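Local coordinates for protein putative glucoamylase (Bacteroides uniformis, PDB 4GL3) that is a putative glucoamylase, probably a glycoside hydrolase that cleaves glucose-containing glycans, although its natural substrate is not established, at residues H193-I198 against F250-Y256; T53-F59 against E126-M130. All blocks are in the same frame, centred on the assembly; numbering follows the deposited sequence.

Contact 1. Residues H193-I198 against F250-Y256; sequences HNECHI and FFTHYSY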
# COMPACT_ATOMS: atom_id res chain seq x y z
N HIS A 193 -6.63 13.95 3.97
CA HIS A 193 -6.86 12.53 3.68
C HIS A 193 -5.87 12.11 2.60
O HIS A 193 -6.00 12.51 1.44
CB HIS A 193 -8.29 12.23 3.20
CG HIS A 193 -8.52 10.76 2.94
ND1 HIS A 193 -8.88 9.89 3.94
CD2 HIS A 193 -8.35 10.02 1.82
CE1 HIS A 193 -8.94 8.66 3.45
NE2 HIS A 193 -8.64 8.72 2.16
N ASN A 194 -4.87 11.35 3.01
CA ASN A 194 -3.83 10.84 2.11
C ASN A 194 -3.72 9.33 2.25
O ASN A 194 -4.72 8.68 2.55
CB ASN A 194 -2.50 11.58 2.35
CG ASN A 194 -1.94 11.39 3.73
OD1 ASN A 194 -2.39 10.56 4.50
ND2 ASN A 194 -0.95 12.20 4.06
N GLU A 195 -2.54 8.76 2.03
CA GLU A 195 -2.35 7.31 2.10
C GLU A 195 -2.23 6.76 3.50
O GLU A 195 -2.18 5.54 3.64
CB GLU A 195 -1.09 6.88 1.30
CG GLU A 195 0.26 7.21 1.99
CD GLU A 195 0.84 8.57 1.64
OE1 GLU A 195 0.08 9.55 1.52
OE2 GLU A 195 2.09 8.67 1.54
N CYS A 196 -2.18 7.62 4.54
CA CYS A 196 -1.80 7.14 5.88
C CYS A 196 -2.94 6.81 6.85
O CYS A 196 -2.72 6.76 8.04
CB CYS A 196 -0.97 8.25 6.52
SG CYS A 196 0.46 8.75 5.56
N HIS A 197 -4.17 6.66 6.36
CA HIS A 197 -5.33 6.42 7.24
C HIS A 197 -5.10 5.29 8.27
O HIS A 197 -5.48 5.39 9.48
CB HIS A 197 -6.55 6.11 6.35
CG HIS A 197 -7.88 6.28 7.02
ND1 HIS A 197 -9.05 5.88 6.42
CD2 HIS A 197 -8.23 6.83 8.21
CE1 HIS A 197 -10.07 6.18 7.22
NE2 HIS A 197 -9.60 6.77 8.30
N ILE A 198 -4.44 4.24 7.78
CA ILE A 198 -4.24 3.01 8.54
C ILE A 198 -3.37 3.23 9.78
O ILE A 198 -3.47 2.46 10.76
CB ILE A 198 -3.62 1.88 7.64
CG1 ILE A 198 -3.76 0.52 8.28
CG2 ILE A 198 -2.14 2.11 7.36
CD1 ILE A 198 -5.11 -0.08 8.15
N PHE A 250 -2.71 6.26 -5.65
CA PHE A 250 -2.31 5.28 -4.63
C PHE A 250 -2.88 5.58 -3.23
O PHE A 250 -2.84 4.72 -2.36
CB PHE A 250 -0.78 5.07 -4.55
CG PHE A 250 -0.04 6.11 -3.69
CD1 PHE A 250 0.34 7.34 -4.24
CD2 PHE A 250 0.25 5.85 -2.35
CE1 PHE A 250 1.05 8.28 -3.48
CE2 PHE A 250 0.98 6.80 -1.59
CZ PHE A 250 1.35 8.01 -2.15
N PHE A 251 -3.37 6.80 -3.00
CA PHE A 251 -4.07 7.09 -1.76
C PHE A 251 -5.28 6.13 -1.53
O PHE A 251 -5.65 5.90 -0.39
CB PHE A 251 -4.58 8.54 -1.71
CG PHE A 251 -3.51 9.63 -1.61
CD1 PHE A 251 -2.15 9.35 -1.51
CD2 PHE A 251 -3.91 10.98 -1.64
CE1 PHE A 251 -1.22 10.38 -1.40
CE2 PHE A 251 -2.99 12.00 -1.54
CZ PHE A 251 -1.64 11.70 -1.39
N THR A 252 -5.85 5.56 -2.60
CA THR A 252 -6.98 4.58 -2.47
C THR A 252 -6.50 3.14 -2.33
O THR A 252 -7.31 2.22 -2.28
CB THR A 252 -7.94 4.68 -3.67
OG1 THR A 252 -7.28 4.16 -4.84
CG2 THR A 252 -8.38 6.14 -3.85
N HIS A 253 -5.17 2.93 -2.26
CA HIS A 253 -4.59 1.61 -2.23
C HIS A 253 -3.90 1.24 -0.90
O HIS A 253 -4.15 0.20 -0.37
CB HIS A 253 -3.57 1.40 -3.37
CG HIS A 253 -4.10 1.71 -4.71
ND1 HIS A 253 -3.30 2.17 -5.73
CD2 HIS A 253 -5.37 1.72 -5.18
CE1 HIS A 253 -4.06 2.42 -6.79
NE2 HIS A 253 -5.32 2.14 -6.49
N TYR A 254 -2.96 2.04 -0.41
CA TYR A 254 -2.04 1.49 0.61
C TYR A 254 -2.68 1.08 1.96
O TYR A 254 -2.32 0.07 2.54
CB TYR A 254 -0.84 2.41 0.86
CG TYR A 254 0.17 2.61 -0.24
CD1 TYR A 254 0.03 2.02 -1.48
CD2 TYR A 254 1.29 3.42 -0.02
CE1 TYR A 254 0.96 2.25 -2.49
CE2 TYR A 254 2.22 3.65 -1.01
CZ TYR A 254 2.06 3.05 -2.25
OH TYR A 254 2.98 3.30 -3.28
N SER A 255 -3.59 1.90 2.47
CA SER A 255 -4.32 1.63 3.71
C SER A 255 -5.49 0.67 3.50
O SER A 255 -6.00 0.14 4.48
CB SER A 255 -4.85 2.96 4.35
OG SER A 255 -3.80 3.81 4.81
N TYR A 256 -5.87 0.40 2.24
CA TYR A 256 -7.11 -0.34 1.88
C TYR A 256 -6.81 -1.69 1.23
O TYR A 256 -7.60 -2.30 0.49
CB TYR A 256 -8.01 0.54 1.01
CG TYR A 256 -8.18 1.87 1.68
CD1 TYR A 256 -8.95 1.98 2.85
CD2 TYR A 256 -7.50 3.00 1.24
CE1 TYR A 256 -9.09 3.19 3.52
CE2 TYR A 256 -7.62 4.21 1.90
CZ TYR A 256 -8.39 4.31 3.05
OH TYR A 256 -8.49 5.51 3.71
O HOH W 1 -8.32 7.09 -0.05
O HOH W 2 -5.34 6.30 3.42
O HOH W 3 -4.11 4.54 1.37
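A turn running into a helix meets a loop in the interior of what is probably an (alpha/alpha)6 barrel, consistent with the six-hairpin clan of this family. Residues 193-198 lead into helix 197-205; residues 250-256 belong to the long loop before helix 271-288.

Direct hydrogen bonds centre on S255 and Y256. S255 OG donates to E195 O at 2.6 Å and accepts from I198 N at 3.1 Å. One hydroxyl thus ties the turn to the start of the helix. H197 ND1 and Y256 OH are hydrogen-bonded at 2.8 Å, and H197 NE2 is hydrogen-bonded to Y216 OH. Within the turn, N194 OD1 accepts from C196 N at 2.9 Å, an Asx turn.

Packing is aromatic on the 250-256 side. N194 CA lies over the face of the F251 ring, 3.9 Å from its centroid, a CH-pi contact. E195 CB rests 3.6 Å from F250 CE2. The other end of E195 makes a weak hydrogen bond through OE2 to a bound Tris molecule, so the turn probably borders a pocket.

Waters bridge the two segments. Water 1 joins H193 NE2 to F251 O, at 2.8 and 2.9 Å. Water 3 donates to E195 O at 3.1 Å and to F251 O at 2.7 Å, and accepts from S255 N at 2.9 Å.

Contact 2. Residues T53-F59 against E126-M130; sequences TIGGSGF and ESAFM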
# COMPACT_ATOMS: atom_id res chain seq x y z
N THR A 53 12.78 -2.37 1.65
CA THR A 53 11.82 -1.37 2.07
C THR A 53 10.75 -1.97 2.95
O THR A 53 10.17 -3.01 2.64
CB THR A 53 11.30 -0.59 0.86
OG1 THR A 53 10.51 0.51 1.33
CG2 THR A 53 10.52 -1.52 -0.12
N ILE A 54 10.48 -1.33 4.08
CA ILE A 54 9.56 -1.93 5.07
C ILE A 54 8.10 -1.93 4.66
O ILE A 54 7.43 -2.96 4.87
CB ILE A 54 9.78 -1.33 6.49
CG1 ILE A 54 11.10 -1.91 7.08
CG2 ILE A 54 8.59 -1.55 7.43
CD1 ILE A 54 11.11 -3.37 7.58
N GLY A 55 7.58 -0.81 4.17
CA GLY A 55 6.19 -0.73 3.70
C GLY A 55 5.91 -1.67 2.52
O GLY A 55 4.94 -2.44 2.52
N GLY A 56 6.81 -1.63 1.56
CA GLY A 56 6.78 -2.56 0.41
C GLY A 56 6.90 -4.01 0.83
O GLY A 56 6.29 -4.87 0.23
N SER A 57 7.71 -4.30 1.85
CA SER A 57 7.81 -5.69 2.35
C SER A 57 6.49 -6.11 2.99
O SER A 57 6.09 -7.28 2.90
CB SER A 57 8.98 -5.88 3.29
OG SER A 57 10.22 -5.68 2.59
N GLY A 58 5.81 -5.16 3.63
CA GLY A 58 4.49 -5.43 4.16
C GLY A 58 3.54 -5.82 3.01
O GLY A 58 2.72 -6.73 3.16
N PHE A 59 3.64 -5.16 1.87
CA PHE A 59 2.81 -5.57 0.71
C PHE A 59 3.20 -6.98 0.27
O PHE A 59 2.35 -7.79 -0.12
CB PHE A 59 2.95 -4.59 -0.46
CG PHE A 59 2.56 -3.17 -0.13
CD1 PHE A 59 1.76 -2.85 0.97
CD2 PHE A 59 2.97 -2.13 -0.97
CE1 PHE A 59 1.41 -1.54 1.23
CE2 PHE A 59 2.61 -0.83 -0.72
CZ PHE A 59 1.83 -0.53 0.38
N GLU A 126 5.49 3.57 7.12
CA GLU A 126 6.03 2.33 6.55
C GLU A 126 5.79 1.17 7.52
O GLU A 126 5.41 0.05 7.15
CB GLU A 126 7.53 2.48 6.27
CG GLU A 126 7.85 3.59 5.29
CD GLU A 126 7.51 3.24 3.86
OE1 GLU A 126 7.69 2.04 3.50
OE2 GLU A 126 7.11 4.16 3.11
N SER A 127 5.94 1.44 8.81
CA SER A 127 5.77 0.34 9.78
C SER A 127 4.30 -0.09 9.85
O SER A 127 4.01 -1.26 10.04
CB SER A 127 6.24 0.76 11.18
OG SER A 127 7.65 0.88 11.22
N ALA A 128 3.38 0.88 9.69
CA ALA A 128 1.93 0.60 9.69
C ALA A 128 1.57 -0.30 8.49
O ALA A 128 0.75 -1.19 8.62
CB ALA A 128 1.11 1.90 9.67
N PHE A 129 2.17 -0.06 7.33
CA PHE A 129 1.92 -0.90 6.17
C PHE A 129 2.46 -2.31 6.40
O PHE A 129 1.82 -3.33 6.01
CB PHE A 129 2.49 -0.27 4.91
CG PHE A 129 1.90 1.06 4.55
CD1 PHE A 129 0.55 1.37 4.81
CD2 PHE A 129 2.68 2.00 3.91
CE1 PHE A 129 0.00 2.62 4.43
CE2 PHE A 129 2.16 3.25 3.55
CZ PHE A 129 0.84 3.56 3.84
N MSE A 130 3.59 -2.40 7.11
CA MSE A 130 4.10 -3.73 7.51
C MSE A 130 3.08 -4.42 8.45
O MSE A 130 2.77 -5.60 8.25
CB MSE A 130 5.51 -3.69 8.11
CG MSE A 130 5.93 -5.03 8.73
SE MSE A 130 6.12 -6.42 7.40
CE MSE A 130 7.69 -5.76 6.57
O HOH W 4 8.00 1.07 1.22
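M130, a selenomethionine, has the most surface covered here. Its side chain folds back against helix 54-69, with CE 3.3 Å from I54 O, 3.5 Å from S57 CB and 3.5 Å from G58 N. The bend comes from chi2 and chi3, both p. The backbones also come close: the CA atoms of G58 and M130 are 3.8 Å apart. A CB on G58 would clash with F129 O and M130 CA.

I54 is next. Its CG2 packs 3.8 Å from M130 CB and 3.6 Å from E126 O. Both I54 and M130 also touch L89 of helix 75-90, which extends the apolar patch.

F129 points its CB toward the glycine side of the other helix. G55 CA lies 3.9 Å from F129 CB and near the edge of the F129 ring. F59 CE1 is 4.0 Å from F129 CB, and the two rings meet obliquely.

A polar link joins the N-terminal end of helix 54-69 to E126. G55 N donates to E126 OE1 at 2.9 Å. Water 4 donates to E126 OE1 at 2.5 Å, accepts from G56 N at 3.0 Å and is bonded to T53 OG1 at 2.6 Å. E126 OE2 binds a Tris molecule, which may mark a pocket.

The segment axes come within 7.1 Å and cross at 15°. Such close, nearly parallel packing at glycines fits neighbouring inner helices of an (alpha/alpha)6 barrel, with the bound Tris near their N-terminal ends.

Overall arrangement
After helix 15-27 and strand 51-53 the chain enters helix 54-69, the first partner in contact 2. Contact 2 closes when helix 124-140 returns beside it, after a 66-residue excursion that includes helix 75-90. The chain then runs through helix 146-161 to residues 193-198. Contact 1 closes after 51 intervening residues, when 250-256 returns. The contacts are in series and neither nest nor cross. The centres of contact 1 and contact 2 lie about 13 Å apart, yet they touch. Y254 meets the rings of F59 and F129, the latter edge-to-face, and I198 packs on F129. Helices 54-69, 124-140 and 197-205 are thereby joined to the loop before helix 271-288. E195 and E126 each approach a bound Tris.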